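Local coordinates for glycoside hydrolase family 31 (Kribbella flavida DSM 17836, PDB 5X3I), which hydrolyses the alpha-1,3-glucosidic linkages of a cyclic tetrasaccharide built from two isomaltosyl units, releasing isomaltose inside the cell, at residues P672-Y675 / L681-N684; E702-D705 / D710-P713; G715-D720 / P727-A732. The protein carries 1 engineered substitution. All blocks are in the same frame, centred on the assembly; numbering follows the deposited sequence.

Interaction 1: residues P672-Y675 / L681-N684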
loop_
_atom_site.group_PDB
_atom_site.type_symbol
_atom_site.label_atom_id
_atom_site.label_comp_id
_atom_site.label_asym_id
_atom_site.label_seq_id
_atom_site.Cartn_x
_atom_site.Cartn_y
_atom_site.Cartn_z
ATOM N N PRO A 672 -9.585 -7.047 -19.420
ATOM C CA PRO A 672 -9.010 -6.110 -18.454
ATOM C C PRO A 672 -7.652 -6.540 -17.890
ATOM O O PRO A 672 -6.982 -5.717 -17.286
ATOM C CB PRO A 672 -10.071 -6.068 -17.348
ATOM C CG PRO A 672 -10.679 -7.417 -17.390
ATOM C CD PRO A 672 -10.719 -7.793 -18.844
ATOM N N TYR A 673 -7.282 -7.805 -18.041
ATOM C CA TYR A 673 -6.013 -8.295 -17.504
ATOM C C TYR A 673 -4.839 -8.221 -18.491
ATOM O O TYR A 673 -3.691 -8.482 -18.114
ATOM C CB TYR A 673 -6.187 -9.722 -17.008
ATOM C CG TYR A 673 -7.160 -9.827 -15.855
ATOM C CD1 TYR A 673 -6.801 -9.413 -14.578
ATOM C CD2 TYR A 673 -8.435 -10.340 -16.041
ATOM C CE1 TYR A 673 -7.681 -9.514 -13.525
ATOM C CE2 TYR A 673 -9.327 -10.440 -14.995
ATOM C CZ TYR A 673 -8.949 -10.024 -13.738
ATOM O OH TYR A 673 -9.838 -10.124 -12.690
ATOM N N GLN A 674 -5.135 -7.871 -19.741
ATOM C CA GLN A 674 -4.119 -7.644 -20.765
ATOM C C GLN A 674 -3.469 -6.292 -20.603
ATOM O O GLN A 674 -4.097 -5.353 -20.136
ATOM C CB GLN A 674 -4.715 -7.717 -22.173
ATOM C CG GLN A 674 -5.221 -9.056 -22.579
ATOM C CD GLN A 674 -5.692 -9.078 -24.015
ATOM O OE1 GLN A 674 -6.143 -10.105 -24.500
ATOM N NE2 GLN A 674 -5.580 -7.951 -24.697
ATOM N N TYR A 675 -2.216 -6.186 -21.009
ATOM C CA TYR A 675 -1.542 -4.900 -20.992
ATOM C C TYR A 675 -0.355 -4.869 -21.931
ATOM O O TYR A 675 0.170 -5.906 -22.325
ATOM C CB TYR A 675 -1.085 -4.549 -19.573
ATOM C CG TYR A 675 -0.137 -5.552 -18.968
ATOM C CD1 TYR A 675 -0.613 -6.689 -18.331
ATOM C CD2 TYR A 675 1.243 -5.358 -19.023
ATOM C CE1 TYR A 675 0.245 -7.603 -17.774
ATOM C CE2 TYR A 675 2.107 -6.262 -18.465
ATOM C CZ TYR A 675 1.610 -7.386 -17.850
ATOM O OH TYR A 675 2.472 -8.295 -17.304
ATOM N N LEU A 681 5.343 -4.466 -26.464
ATOM C CA LEU A 681 4.956 -5.833 -26.122
ATOM C C LEU A 681 3.598 -5.898 -25.444
ATOM O O LEU A 681 3.347 -5.171 -24.499
ATOM C CB LEU A 681 5.994 -6.482 -25.203
ATOM C CG LEU A 681 7.411 -6.744 -25.718
ATOM C CD1 LEU A 681 8.302 -7.213 -24.572
ATOM C CD2 LEU A 681 7.399 -7.763 -26.837
ATOM N N LEU A 682 2.752 -6.811 -25.906
ATOM C CA LEU A 682 1.454 -7.044 -25.296
ATOM C C LEU A 682 1.477 -8.356 -24.528
ATOM O O LEU A 682 1.821 -9.409 -25.065
ATOM C CB LEU A 682 0.348 -7.042 -26.358
ATOM C CG LEU A 682 -1.102 -7.027 -25.866
ATOM C CD1 LEU A 682 -1.987 -6.351 -26.879
ATOM C CD2 LEU A 682 -1.594 -8.429 -25.619
ATOM N N ILE A 683 1.111 -8.278 -23.260
ATOM C CA ILE A 683 1.161 -9.421 -22.365
ATOM C C ILE A 683 -0.247 -9.887 -22.007
ATOM O O ILE A 683 -1.134 -9.067 -21.813
ATOM C CB ILE A 683 1.918 -9.077 -21.070
ATOM C CG1 ILE A 683 3.148 -8.213 -21.365
ATOM C CG2 ILE A 683 2.262 -10.335 -20.304
ATOM C CD1 ILE A 683 4.153 -8.854 -22.305
ATOM N N ASN A 684 -0.439 -11.196 -21.916
ATOM C CA ASN A 684 -1.716 -11.755 -21.492
ATOM C C ASN A 684 -1.550 -12.911 -20.517
ATOM O O ASN A 684 -1.592 -14.071 -20.916
ATOM C CB ASN A 684 -2.526 -12.214 -22.707
ATOM C CG ASN A 684 -3.950 -12.599 -22.347
ATOM O OD1 ASN A 684 -4.424 -12.307 -21.255
ATOM N ND2 ASN A 684 -4.636 -13.261 -23.270
HETATM O O HOH W 1 -7.446 -11.282 -22.387
#

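Interaction 2: residues E702-D705 / D710-P713. With SO4 (sulfate ion), chain K.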
loop_
_atom_site.group_PDB
_atom_site.type_symbol
_atom_site.label_atom_id
_atom_site.label_comp_id
_atom_site.label_asym_id
_atom_site.label_seq_id
_atom_site.Cartn_x
_atom_site.Cartn_y
_atom_site.Cartn_z
ATOM N N GLU A 702 0.016 -4.278 -36.418
ATOM C CA GLU A 702 0.536 -5.575 -36.847
ATOM C C GLU A 702 1.345 -6.256 -35.751
ATOM O O GLU A 702 2.154 -5.623 -35.088
ATOM C CB GLU A 702 1.393 -5.421 -38.100
ATOM C CG GLU A 702 0.660 -4.808 -39.278
ATOM C CD GLU A 702 1.173 -5.326 -40.602
ATOM O OE1 GLU A 702 1.127 -6.556 -40.812
ATOM O OE2 GLU A 702 1.627 -4.507 -41.428
ATOM N N TRP A 703 1.140 -7.557 -35.589
ATOM C CA TRP A 703 1.681 -8.269 -34.447
ATOM C C TRP A 703 2.464 -9.522 -34.810
ATOM O O TRP A 703 2.211 -10.173 -35.823
ATOM C CB TRP A 703 0.551 -8.641 -33.491
ATOM C CG TRP A 703 -0.165 -7.449 -32.964
ATOM C CD1 TRP A 703 -1.294 -6.878 -33.474
ATOM C CD2 TRP A 703 0.204 -6.662 -31.827
ATOM N NE1 TRP A 703 -1.650 -5.788 -32.727
ATOM C CE2 TRP A 703 -0.748 -5.633 -31.709
ATOM C CE3 TRP A 703 1.249 -6.726 -30.899
ATOM C CZ2 TRP A 703 -0.689 -4.679 -30.701
ATOM C CZ3 TRP A 703 1.304 -5.781 -29.902
ATOM C CH2 TRP A 703 0.342 -4.770 -29.808
ATOM N N ILE A 704 3.409 -9.855 -33.942
ATOM C CA ILE A 704 4.195 -11.066 -34.068
ATOM C C ILE A 704 4.168 -11.851 -32.769
ATOM O O ILE A 704 4.372 -11.284 -31.694
ATOM C CB ILE A 704 5.639 -10.733 -34.462
ATOM C CG1 ILE A 704 5.702 -10.493 -35.971
ATOM C CG2 ILE A 704 6.591 -11.846 -34.045
ATOM C CD1 ILE A 704 6.965 -9.858 -36.433
ATOM N N ASP A 705 3.881 -13.144 -32.868
ATOM C CA ASP A 705 3.950 -14.033 -31.722
ATOM C C ASP A 705 5.427 -14.229 -31.373
ATOM O O ASP A 705 6.188 -14.741 -32.187
ATOM C CB ASP A 705 3.269 -15.367 -32.053
ATOM C CG ASP A 705 3.227 -16.332 -30.881
ATOM O OD1 ASP A 705 4.027 -16.203 -29.931
ATOM O OD2 ASP A 705 2.381 -17.247 -30.913
ATOM N N ASP A 710 6.154 -15.886 -35.742
ATOM C CA ASP A 710 5.170 -15.784 -36.826
ATOM C C ASP A 710 4.271 -14.556 -36.714
ATOM O O ASP A 710 3.892 -14.154 -35.618
ATOM C CB ASP A 710 4.284 -17.028 -36.875
ATOM C CG ASP A 710 5.053 -18.279 -37.205
ATOM O OD1 ASP A 710 6.127 -18.184 -37.833
ATOM O OD2 ASP A 710 4.571 -19.361 -36.836
ATOM N N ARG A 711 3.936 -13.967 -37.857
ATOM C CA ARG A 711 2.945 -12.900 -37.904
ATOM C C ARG A 711 1.608 -13.415 -37.414
ATOM O O ARG A 711 1.282 -14.583 -37.582
ATOM C CB ARG A 711 2.787 -12.343 -39.316
ATOM C CG ARG A 711 3.972 -11.553 -39.802
ATOM C CD ARG A 711 3.599 -10.109 -40.051
ATOM N NE ARG A 711 4.769 -9.321 -40.421
ATOM C CZ ARG A 711 4.738 -8.026 -40.711
ATOM N NH1 ARG A 711 3.588 -7.364 -40.677
ATOM N NH2 ARG A 711 5.858 -7.391 -41.034
ATOM N N VAL A 712 0.846 -12.537 -36.784
ATOM C CA VAL A 712 -0.479 -12.892 -36.319
ATOM C C VAL A 712 -1.434 -11.735 -36.616
ATOM O O VAL A 712 -1.074 -10.570 -36.472
ATOM C CB VAL A 712 -0.436 -13.234 -34.816
ATOM C CG1 VAL A 712 -1.743 -12.951 -34.153
ATOM C CG2 VAL A 712 -0.033 -14.686 -34.617
ATOM N N PRO A 713 -2.661 -12.049 -37.048
ATOM C CA PRO A 713 -3.564 -10.944 -37.369
ATOM C C PRO A 713 -4.142 -10.311 -36.112
ATOM O O PRO A 713 -4.304 -10.995 -35.108
ATOM C CB PRO A 713 -4.654 -11.619 -38.201
ATOM C CG PRO A 713 -4.681 -13.013 -37.693
ATOM C CD PRO A 713 -3.260 -13.360 -37.346
HETATM S S SO4 K . 3.317 -1.974 -36.428
HETATM O O1 SO4 K . 3.869 -2.540 -37.652
HETATM O O2 SO4 K . 4.369 -1.956 -35.422
HETATM O O3 SO4 K . 2.844 -0.615 -36.670
HETATM O O4 SO4 K . 2.196 -2.787 -35.967
#

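Interaction 3: residues G715-D720 / P727-A732. With SO4 (sulfate ion), chain J.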
loop_
_atom_site.group_PDB
_atom_site.type_symbol
_atom_site.label_atom_id
_atom_site.label_comp_id
_atom_site.label_asym_id
_atom_site.label_seq_id
_atom_site.Cartn_x
_atom_site.Cartn_y
_atom_site.Cartn_z
ATOM N N GLY A 715 -7.068 -8.701 -33.675
ATOM C CA GLY A 715 -8.279 -9.396 -33.280
ATOM C C GLY A 715 -7.998 -10.501 -32.282
ATOM O O GLY A 715 -6.939 -10.530 -31.661
ATOM N N LEU A 716 -8.968 -11.380 -32.080
ATOM C CA LEU A 716 -8.820 -12.469 -31.131
ATOM C C LEU A 716 -7.856 -13.518 -31.655
ATOM O O LEU A 716 -7.978 -13.971 -32.791
ATOM C CB LEU A 716 -10.171 -13.109 -30.833
ATOM C CG LEU A 716 -11.206 -12.216 -30.159
ATOM C CD1 LEU A 716 -12.522 -12.960 -29.995
ATOM C CD2 LEU A 716 -10.692 -11.738 -28.815
ATOM N N VAL A 717 -6.894 -13.899 -30.823
ATOM C CA VAL A 717 -5.926 -14.923 -31.183
ATOM C C VAL A 717 -5.854 -15.968 -30.098
ATOM O O VAL A 717 -5.698 -15.636 -28.927
ATOM C CB VAL A 717 -4.521 -14.346 -31.383
ATOM C CG1 VAL A 717 -3.609 -15.394 -32.016
ATOM C CG2 VAL A 717 -4.577 -13.103 -32.221
ATOM N N THR A 718 -5.946 -17.232 -30.483
ATOM C CA THR A 718 -5.826 -18.317 -29.530
ATOM C C THR A 718 -4.556 -19.114 -29.804
ATOM O O THR A 718 -4.253 -19.422 -30.947
ATOM C CB THR A 718 -7.052 -19.240 -29.593
ATOM O OG1 THR A 718 -8.219 -18.491 -29.246
ATOM C CG2 THR A 718 -6.900 -20.396 -28.635
ATOM N N ARG A 719 -3.799 -19.418 -28.755
ATOM C CA ARG A 719 -2.620 -20.256 -28.900
ATOM C C ARG A 719 -2.522 -21.214 -27.730
ATOM O O ARG A 719 -3.210 -21.041 -26.728
ATOM C CB ARG A 719 -1.350 -19.410 -29.005
ATOM C CG ARG A 719 -1.104 -18.460 -27.844
ATOM C CD ARG A 719 0.365 -18.068 -27.766
ATOM N NE ARG A 719 1.182 -19.254 -27.557
ATOM C CZ ARG A 719 2.094 -19.706 -28.406
ATOM N NH1 ARG A 719 2.759 -20.807 -28.113
ATOM N NH2 ARG A 719 2.355 -19.058 -29.530
ATOM N N ASP A 720 -1.677 -22.230 -27.860
ATOM C CA ASP A 720 -1.459 -23.166 -26.767
ATOM C C ASP A 720 -0.687 -22.513 -25.632
ATOM O O ASP A 720 0.180 -21.677 -25.863
ATOM C CB ASP A 720 -0.708 -24.402 -27.251
ATOM C CG ASP A 720 -1.501 -25.200 -28.251
ATOM O OD1 ASP A 720 -2.724 -24.998 -28.323
ATOM O OD2 ASP A 720 -0.903 -26.029 -28.959
ATOM N N PRO A 727 1.250 -15.898 -23.218
ATOM C CA PRO A 727 1.125 -15.225 -24.510
ATOM C C PRO A 727 1.698 -13.825 -24.483
ATOM O O PRO A 727 1.351 -13.028 -23.620
ATOM C CB PRO A 727 -0.391 -15.211 -24.753
ATOM C CG PRO A 727 -0.890 -16.392 -23.999
ATOM C CD PRO A 727 -0.034 -16.457 -22.761
ATOM N N VAL A 728 2.564 -13.543 -25.445
ATOM C CA VAL A 728 3.235 -12.265 -25.577
ATOM C C VAL A 728 3.350 -11.957 -27.058
ATOM O O VAL A 728 3.709 -12.820 -27.846
ATOM C CB VAL A 728 4.647 -12.270 -24.943
ATOM C CG1 VAL A 728 5.392 -10.982 -25.271
ATOM C CG2 VAL A 728 4.576 -12.483 -23.455
ATOM N N TYR A 729 3.058 -10.725 -27.431
ATOM C CA TYR A 729 3.080 -10.339 -28.825
ATOM C C TYR A 729 3.845 -9.045 -28.977
ATOM O O TYR A 729 3.748 -8.161 -28.143
ATOM C CB TYR A 729 1.649 -10.208 -29.371
ATOM C CG TYR A 729 0.886 -11.508 -29.300
ATOM C CD1 TYR A 729 0.913 -12.406 -30.356
ATOM C CD2 TYR A 729 0.168 -11.852 -28.169
ATOM C CE1 TYR A 729 0.242 -13.603 -30.289
ATOM C CE2 TYR A 729 -0.516 -13.046 -28.097
ATOM C CZ TYR A 729 -0.472 -13.917 -29.161
ATOM O OH TYR A 729 -1.139 -15.109 -29.096
ATOM N N CYS A 730 4.613 -8.945 -30.050
ATOM C CA CYS A 730 5.433 -7.777 -30.291
ATOM C C CYS A 730 4.939 -7.025 -31.512
ATOM O O CYS A 730 4.515 -7.634 -32.488
ATOM C CB CYS A 730 6.903 -8.180 -30.470
ATOM S SG CYS A 730 8.028 -6.818 -30.745
ATOM N N ARG A 731 4.989 -5.702 -31.449
ATOM C CA ARG A 731 4.664 -4.883 -32.604
ATOM C C ARG A 731 5.639 -5.229 -33.718
ATOM O O ARG A 731 6.853 -5.205 -33.515
ATOM C CB ARG A 731 4.725 -3.394 -32.262
ATOM C CG ARG A 731 3.624 -2.942 -31.312
ATOM C CD ARG A 731 3.753 -1.472 -30.939
ATOM N NE ARG A 731 3.546 -0.586 -32.077
ATOM C CZ ARG A 731 4.479 0.206 -32.596
ATOM N NH1 ARG A 731 5.700 0.239 -32.081
ATOM N NH2 ARG A 731 4.188 0.975 -33.637
ATOM N N ALA A 732 5.096 -5.556 -34.885
ATOM C CA ALA A 732 5.878 -6.099 -35.986
ATOM C C ALA A 732 7.053 -5.212 -36.361
ATOM O O ALA A 732 8.137 -5.702 -36.639
ATOM C CB ALA A 732 4.988 -6.328 -37.194
HETATM S S SO4 J . 7.461 2.444 -35.085
HETATM O O1 SO4 J . 8.126 1.928 -36.275
HETATM O O2 SO4 J . 7.886 3.816 -34.839
HETATM O O3 SO4 J . 6.016 2.412 -35.288
HETATM O O4 SO4 J . 7.806 1.613 -33.938
HETATM O O HOH W 2 -3.047 -15.727 -27.091
#

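Interaction 1: residues P672-Y675 / L681-N684
The antiparallel hairpin of strands 675-677 and 681-683 is pinned at its open end by Tyr675 and Ile683, a hydrogen-bonded pair. Tyr675 O takes the Ile683 N-H at 2.7 Å in an almost straight bond, and Tyr675 N returns a longer one to Ile683 O at 3.2 Å. On the same face of the sheet the Tyr675 ring lies against its partner: with CG wedged between the backbone N and the carbonyl carbon (chi1 59°), the ring turns one face to Ile683. Ile683 CB sits over that face, 3.9 Å from the ring centroid and 21° off the normal, a CH-pi contact. Its two branches divide the ring, CG1 touching Tyr675 CE2 at 3.6 Å and CG2 reaching Tyr675 OH, which is also hydrogen-bonded to Phe588 O. Beyond the pair, away from the turn, Gln674 and Asn684 meet with their amide planes 65° apart: Gln674 CG brushes Asn684 OD1 at 3.6 Å, while a water donates to Gln674 OE1 and, weakly, to Asn684 OD1. Both amides are held from elsewhere, Gln674 by Tyr697 N and Asn684 by Thr696 OG1. All six touching residues are buried, in a beta hairpin at one side of the antiparallel sheet of the GH31 C-terminal domain.

Interaction 2: residues E702-D705 / D710-P713
Glu702 and Arg711 both carry CG anti to the carbonyl carbon (chi1 -59° and -70°), and both chains bend at the next torsion, which swings carboxylate and guanidinium together. The salt bridge they make is single-ended: Glu702 OE1 meets Arg711 NH1 at 2.6 Å, coming to the guanidinium edge near its plane, whereas the carboxylate and guanidinium planes are turned 60° from each other and Glu702 OE2 stays 3.5 Å from Arg711 NH1. Both residues are exposed, so solvent probably weakens the attraction. Nearer the backbone, Ile704 CG1 touches Arg711 CA at 4.1 Å. Two backbone bonds of the hairpin carry the rest. Val712 N gives its hydrogen to Trp703 O at 2.9 Å; Asp705 N reaches Asp710 O at 2.9 Å. Back at Glu702, the backbone N donates to sulfate O4 at 2.7 Å, an ion probably left from the crystallisation liquor and also bound by Ser733 OG. The polar end of Asp705 is directed to Arg719. In the sheet, 711-712 is one of the two edge strands; 703-705 separates it from 728-731, onto which Trp703 packs at Tyr729 and Arg731, while Leu698 of strand 693-698 meets both Trp703 and Val712.

Interaction 3: residues G715-D720 / P727-A732
Tyr729 reaches across to Val717 and Arg719 with little more than its phenol end, and the two strands otherwise keep well apart: the nearest CA atoms, those of Arg719 and Pro727, are 7.7 Å from each other, and the contact is made by side chains and a water. The hydroxyl is the hub. Arg719 lays its aliphatic part beside it, CG and CD each 3.6 Å from Tyr729 OH, the two side chains running antiparallel alongside one another. With chi1 at 57°, Arg719 CG sits between the backbone N and the carbonyl carbon, and the chain bends at chi3. This carries the polar end past the tyrosine: Arg719 NE gives a hydrogen bond to Asp720 O at 3.1 Å, and NH2 forms a salt bridge with Asp705. Val717 comes at the same hydroxyl head-on, its CG1 3.8 Å from Tyr729 OH. A water in the plane of the tyrosine ring, 2.8 Å from Tyr729 OH, donates to Val717 O and stitches the phenol to the opposing backbone.

The two strands belong to different antiparallel sheets, 715-720 pairing with 693-698 and 728-731 lying between 681-683 and 703-705, an arrangement consistent with the beta sandwich of GH31 C-terminal domains. Pro727 CB adds an apolar contact, 4.2 Å from Arg719 CD.

Farther along its strand, Arg731 holds a sulfate, probably from the crystallisation liquor, by two N-H groups: Arg731 NH1 to O4 at 3.1 Å and Arg731 NH2 to O3 at 2.9 Å. A leucine in its place would probably leave the sulfate without these two donors and Glu680, the salt-bridge partner of NH1, without its countercharge. On the same strand, Val728 packs against Leu681 and Ile683 of strand 681-683.

In the fold
Read from the N terminus, the three contacts come in series, with neither nesting nor crossing. Interaction 1 closes a loop of five intervening residues, interaction 2 one of four, and interaction 3 one of six. Strand 728-731 then returns to the middle of the sheet: it pairs with 681-683 of interaction 1 on one side, through bonds such as Leu682 N to Tyr729 O, and with 703-705 of interaction 2 on the other, where Cys730 N meets Ile704 O. The two hairpins are thus joined through 728-731, the last of these strands along the chain. Strand 715-720 lies in a second sheet, and packing of Val712 on Val717 ties interaction 2 to interaction 3 across the layers.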